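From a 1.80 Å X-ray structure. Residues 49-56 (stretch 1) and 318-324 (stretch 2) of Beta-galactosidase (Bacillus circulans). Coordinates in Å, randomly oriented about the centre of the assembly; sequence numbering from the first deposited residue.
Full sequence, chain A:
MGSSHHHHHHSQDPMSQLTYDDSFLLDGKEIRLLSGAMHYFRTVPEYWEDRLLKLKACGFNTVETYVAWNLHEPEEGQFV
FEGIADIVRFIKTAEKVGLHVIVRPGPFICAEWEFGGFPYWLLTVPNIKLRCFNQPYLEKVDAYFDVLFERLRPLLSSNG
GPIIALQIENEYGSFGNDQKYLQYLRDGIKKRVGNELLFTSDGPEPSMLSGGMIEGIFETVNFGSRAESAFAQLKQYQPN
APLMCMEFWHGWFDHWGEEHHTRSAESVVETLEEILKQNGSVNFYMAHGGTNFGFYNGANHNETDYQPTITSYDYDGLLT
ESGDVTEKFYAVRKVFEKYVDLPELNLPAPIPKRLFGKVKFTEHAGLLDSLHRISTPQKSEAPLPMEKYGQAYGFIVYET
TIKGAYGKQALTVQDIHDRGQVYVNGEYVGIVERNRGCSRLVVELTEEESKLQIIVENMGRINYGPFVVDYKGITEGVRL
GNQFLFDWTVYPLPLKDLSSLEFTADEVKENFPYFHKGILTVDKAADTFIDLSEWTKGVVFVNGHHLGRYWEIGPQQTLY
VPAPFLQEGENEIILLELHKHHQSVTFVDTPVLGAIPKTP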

ATOM      1  N   GLU A  49     -10.155 -14.506  -9.095  1.00 19.33           N
ATOM      2  CA  GLU A  49     -11.173 -15.525  -8.918  1.00 19.85           C
ATOM      3  C   GLU A  49     -10.762 -16.553  -7.889  1.00 17.13           C
ATOM      4  O   GLU A  49     -11.532 -16.978  -7.102  1.00 20.42           O
ATOM      5  CB  GLU A  49     -11.498 -16.202 -10.233  1.00 19.84           C
ATOM      6  CG  GLU A  49     -12.602 -17.247 -10.093  1.00 22.93           C
ATOM      7  CD  GLU A  49     -13.298 -17.571 -11.388  1.00 35.74           C
ATOM      8  OE1 GLU A  49     -12.817 -17.300 -12.446  1.00 37.78           O
ATOM      9  OE2 GLU A  49     -14.351 -18.139 -11.337  1.00 40.33           O
ATOM     10  N   ASP A  50      -9.512 -16.919  -7.899  1.00 20.54           N
ATOM     11  CA  ASP A  50      -9.055 -17.935  -6.990  1.00 21.81           C
ATOM     12  C   ASP A  50      -9.278 -17.470  -5.566  1.00 20.13           C
ATOM     13  O   ASP A  50      -9.800 -18.181  -4.769  1.00 17.10           O
ATOM     14  CB  ASP A  50      -7.571 -18.175  -7.180  1.00 22.49           C
ATOM     15  CG  ASP A  50      -7.011 -19.181  -6.189  1.00 26.76           C
ATOM     16  OD1 ASP A  50      -7.261 -20.356  -6.357  1.00 19.03           O
ATOM     17  OD2 ASP A  50      -6.354 -18.797  -5.227  1.00 19.71           O
ATOM     18  N   ARG A  51      -8.855 -16.247  -5.264  1.00 19.27           N
ATOM     19  CA  ARG A  51      -8.995 -15.781  -3.915  1.00 16.88           C
ATOM     20  C   ARG A  51     -10.429 -15.624  -3.496  1.00 16.50           C
ATOM     21  O   ARG A  51     -10.775 -15.965  -2.431  1.00 16.07           O
ATOM     22  CB  ARG A  51      -8.213 -14.511  -3.684  1.00 18.24           C
ATOM     23  CG  ARG A  51      -6.868 -14.501  -4.344  1.00 17.06           C
ATOM     24  CD  ARG A  51      -5.815 -15.285  -3.608  1.00 17.41           C
ATOM     25  NE  ARG A  51      -4.466 -14.939  -4.013  1.00 17.71           N
ATOM     26  CZ  ARG A  51      -3.740 -15.641  -4.865  1.00 20.13           C
ATOM     27  NH1 ARG A  51      -4.213 -16.723  -5.399  1.00 18.17           N
ATOM     28  NH2 ARG A  51      -2.534 -15.260  -5.195  1.00 18.96           N
ATOM     29  N   LEU A  52     -11.239 -15.088  -4.389  1.00 17.56           N
ATOM     30  CA  LEU A  52     -12.641 -14.902  -4.091  1.00 18.67           C
ATOM     31  C   LEU A  52     -13.357 -16.230  -3.843  1.00 18.13           C
ATOM     32  O   LEU A  52     -14.120 -16.319  -2.980  1.00 17.16           O
ATOM     33  CB  LEU A  52     -13.347 -14.112  -5.184  1.00 18.33           C
ATOM     34  CG  LEU A  52     -12.843 -12.691  -5.261  1.00 18.87           C
ATOM     35  CD1 LEU A  52     -13.148 -12.000  -6.504  1.00 16.68           C
ATOM     36  CD2 LEU A  52     -13.328 -11.939  -4.077  1.00 19.00           C
ATOM     37  N   LEU A  53     -13.022 -17.249  -4.613  1.00 18.30           N
ATOM     38  CA  LEU A  53     -13.599 -18.554  -4.445  1.00 17.73           C
ATOM     39  C   LEU A  53     -13.269 -19.090  -3.068  1.00 18.87           C
ATOM     40  O   LEU A  53     -14.081 -19.724  -2.435  1.00 19.46           O
ATOM     41  CB  LEU A  53     -13.033 -19.486  -5.501  1.00 18.84           C
ATOM     42  CG  LEU A  53     -13.631 -19.371  -6.880  1.00 18.63           C
ATOM     43  CD1 LEU A  53     -12.904 -20.121  -7.839  1.00 22.28           C
ATOM     44  CD2 LEU A  53     -15.023 -19.747  -6.898  1.00 22.83           C
ATOM     45  N   LYS A  54     -12.050 -18.821  -2.638  1.00 18.05           N
ATOM     46  CA  LYS A  54     -11.610 -19.210  -1.303  1.00 15.56           C
ATOM     47  C   LYS A  54     -12.395 -18.514  -0.174  1.00 18.03           C
ATOM     48  O   LYS A  54     -12.789 -19.107   0.778  1.00 20.10           O
ATOM     49  CB  LYS A  54     -10.112 -19.034  -1.130  1.00 14.16           C
ATOM     50  CG  LYS A  54      -9.305 -20.076  -1.874  1.00 14.56           C
ATOM     51  CD  LYS A  54      -7.876 -19.743  -2.185  1.00 15.85           C
ATOM     52  CE  LYS A  54      -7.152 -20.916  -2.704  1.00 18.92           C
ATOM     53  NZ  LYS A  54      -5.857 -20.691  -3.239  1.00 21.36           N
ATOM     54  N   LEU A  55     -12.636 -17.245  -0.317  1.00 18.07           N
ATOM     55  CA  LEU A  55     -13.412 -16.553   0.677  1.00 19.56           C
ATOM     56  C   LEU A  55     -14.846 -17.096   0.730  1.00 17.74           C
ATOM     57  O   LEU A  55     -15.370 -17.341   1.752  1.00 17.15           O
ATOM     58  CB  LEU A  55     -13.418 -15.061   0.410  1.00 20.74           C
ATOM     59  CG  LEU A  55     -12.068 -14.343   0.314  1.00 24.91           C
ATOM     60  CD1 LEU A  55     -12.303 -12.865   0.269  1.00 25.20           C
ATOM     61  CD2 LEU A  55     -11.194 -14.696   1.423  1.00 24.53           C
ATOM     62  N   LYS A  56     -15.428 -17.328  -0.421  1.00 19.60           N
ATOM     63  CA  LYS A  56     -16.776 -17.807  -0.439  1.00 20.06           C
ATOM     64  C   LYS A  56     -16.782 -19.129   0.252  1.00 20.46           C
ATOM     65  O   LYS A  56     -17.626 -19.379   1.005  1.00 21.23           O
ATOM     66  CB  LYS A  56     -17.291 -17.936  -1.853  1.00 20.45           C
ATOM     67  CG  LYS A  56     -18.611 -18.549  -1.946  1.00 20.91           C
ATOM     68  CD  LYS A  56     -19.687 -17.645  -1.581  1.00 24.65           C
ATOM     69  CE  LYS A  56     -21.017 -17.984  -2.248  1.00 32.66           C
ATOM     70  NZ  LYS A  56     -22.156 -17.378  -1.587  1.00 32.86           N
ATOM     71  N   LEU A 318      -6.345 -14.860   6.463  1.00 15.94           N
ATOM     72  CA  LEU A 318      -6.971 -16.146   6.322  1.00 17.17           C
ATOM     73  C   LEU A 318      -6.360 -16.903   5.148  1.00 16.47           C
ATOM     74  O   LEU A 318      -6.231 -18.071   5.231  1.00 16.38           O
ATOM     75  CB  LEU A 318      -8.460 -16.025   6.174  1.00 17.68           C
ATOM     76  CG  LEU A 318      -9.167 -15.351   7.322  1.00 16.67           C
ATOM     77  CD1 LEU A 318     -10.615 -15.253   7.073  1.00 19.75           C
ATOM     78  CD2 LEU A 318      -8.881 -15.926   8.617  1.00 17.98           C
ATOM     79  N   LEU A 319      -6.014 -16.178   4.089  1.00 14.65           N
ATOM     80  CA  LEU A 319      -5.160 -16.674   3.016  1.00 13.81           C
ATOM     81  C   LEU A 319      -3.795 -16.070   3.143  1.00 16.08           C
ATOM     82  O   LEU A 319      -3.693 -14.986   3.571  1.00 17.55           O
ATOM     83  CB  LEU A 319      -5.687 -16.290   1.653  1.00 15.82           C
ATOM     84  CG  LEU A 319      -7.132 -16.629   1.406  1.00 16.19           C
ATOM     85  CD1 LEU A 319      -7.456 -16.375   0.009  1.00 15.97           C
ATOM     86  CD2 LEU A 319      -7.405 -17.998   1.767  1.00 20.77           C
ATOM     87  N   THR A 320      -2.763 -16.789   2.774  1.00 16.23           N
ATOM     88  CA  THR A 320      -1.397 -16.284   2.878  1.00 17.86           C
ATOM     89  C   THR A 320      -1.183 -15.286   1.756  1.00 16.41           C
ATOM     90  O   THR A 320      -1.998 -15.159   0.912  1.00 15.44           O
ATOM     91  CB  THR A 320      -0.356 -17.357   2.701  1.00 19.30           C
ATOM     92  OG1 THR A 320      -0.417 -17.826   1.386  1.00 15.90           O
ATOM     93  CG2 THR A 320      -0.542 -18.487   3.665  1.00 19.33           C
ATOM     94  N   GLU A 321      -0.032 -14.651   1.716  1.00 14.48           N
ATOM     95  CA  GLU A 321       0.217 -13.619   0.680  1.00 16.52           C
ATOM     96  C   GLU A 321       0.035 -14.206  -0.692  1.00 16.56           C
ATOM     97  O   GLU A 321      -0.511 -13.598  -1.525  1.00 16.83           O
ATOM     98  CB  GLU A 321       1.617 -13.044   0.759  1.00 16.69           C
ATOM     99  CG  GLU A 321       2.016 -12.160  -0.436  1.00 17.01           C
ATOM    100  CD  GLU A 321       3.383 -11.459  -0.252  1.00 24.09           C
ATOM    101  OE1 GLU A 321       4.040 -11.831   0.716  1.00 21.79           O
ATOM    102  OE2 GLU A 321       3.741 -10.581  -1.041  1.00 18.28           O
ATOM    103  N   SER A 322       0.469 -15.445  -0.867  1.00 16.54           N
ATOM    104  CA  SER A 322       0.309 -16.127  -2.138  1.00 17.29           C
ATOM    105  C   SER A 322      -1.004 -16.847  -2.346  1.00 20.51           C
ATOM    106  O   SER A 322      -1.189 -17.463  -3.348  1.00 20.33           O
ATOM    107  CB  SER A 322       1.418 -17.103  -2.388  1.00 20.37           C
ATOM    108  OG  SER A 322       1.443 -18.050  -1.404  1.00 19.90           O
ATOM    109  N   GLY A 323      -1.903 -16.730  -1.392  1.00 18.49           N
ATOM    110  CA  GLY A 323      -3.223 -17.239  -1.529  1.00 16.60           C
ATOM    111  C   GLY A 323      -3.526 -18.585  -0.902  1.00 20.43           C
ATOM    112  O   GLY A 323      -4.556 -19.089  -1.142  1.00 21.17           O
ATOM    113  N   ASP A 324      -2.626 -19.147  -0.122  1.00 18.93           N
ATOM    114  CA  ASP A 324      -2.858 -20.429   0.494  1.00 21.26           C
ATOM    115  C   ASP A 324      -3.824 -20.352   1.655  1.00 21.19           C
ATOM    116  O   ASP A 324      -3.799 -19.445   2.406  1.00 18.52           O
ATOM    117  CB  ASP A 324      -1.561 -21.045   1.002  1.00 19.88           C
ATOM    118  CG  ASP A 324      -0.541 -21.246  -0.086  1.00 29.39           C
ATOM    119  OD1 ASP A 324      -0.921 -21.317  -1.226  1.00 32.68           O
ATOM    120  OD2 ASP A 324       0.630 -21.320   0.229  1.00 36.90           O
TER
HETATM  121  O   HOH W   1      -2.042 -13.008  -3.579  1.00 20.49           O
HETATM  122  O   HOH W   2      -3.182 -22.300  -3.476  1.00 27.66           O

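A helix, residues 49-56, packs against a loop, residues 318-324, and the contact buries 280 Å² in all. Leu-319, Arg-51 and Lys-54 cover the most surface.

Leu-319 points toward the helix. Its CD1 lies 3.9 Å from Lys-54 CB, 4.1 Å from Arg-51 CD and 4.3 Å from Leu-55 CD2. A branched apolar side chain suits this place, because it meets a leucine methyl and the aliphatic parts of two charged side chains.

Lys-54 is extended, with chi2 to chi4 all t. This carries NZ to the loop, where it donates the one direct hydrogen bond across the contact, to Gly-323 O at 2.9 Å. NZ also forms a salt bridge with Asp-50 OD2 at 2.8 Å. The same OD2 pairs with Arg-51 NH1 at 3.0 Å, so one carboxylate oxygen holds both cations.

The Arg-51 guanidinium lays one face against the turn, over Ser-322 O and Gly-323 CA. Water 1 accepts from Arg-51 NH2 (2.8 Å) and donates to Glu-321 O (2.6 Å).

The type I turn from Thr-320 to Gly-323 is closed by Gly-323 N to Thr-320 O, 2.8 Å. Glycine fits its last position: a CB would sit 2.5 Å from Arg-51 CZ, and phi of 99° also favours glycine.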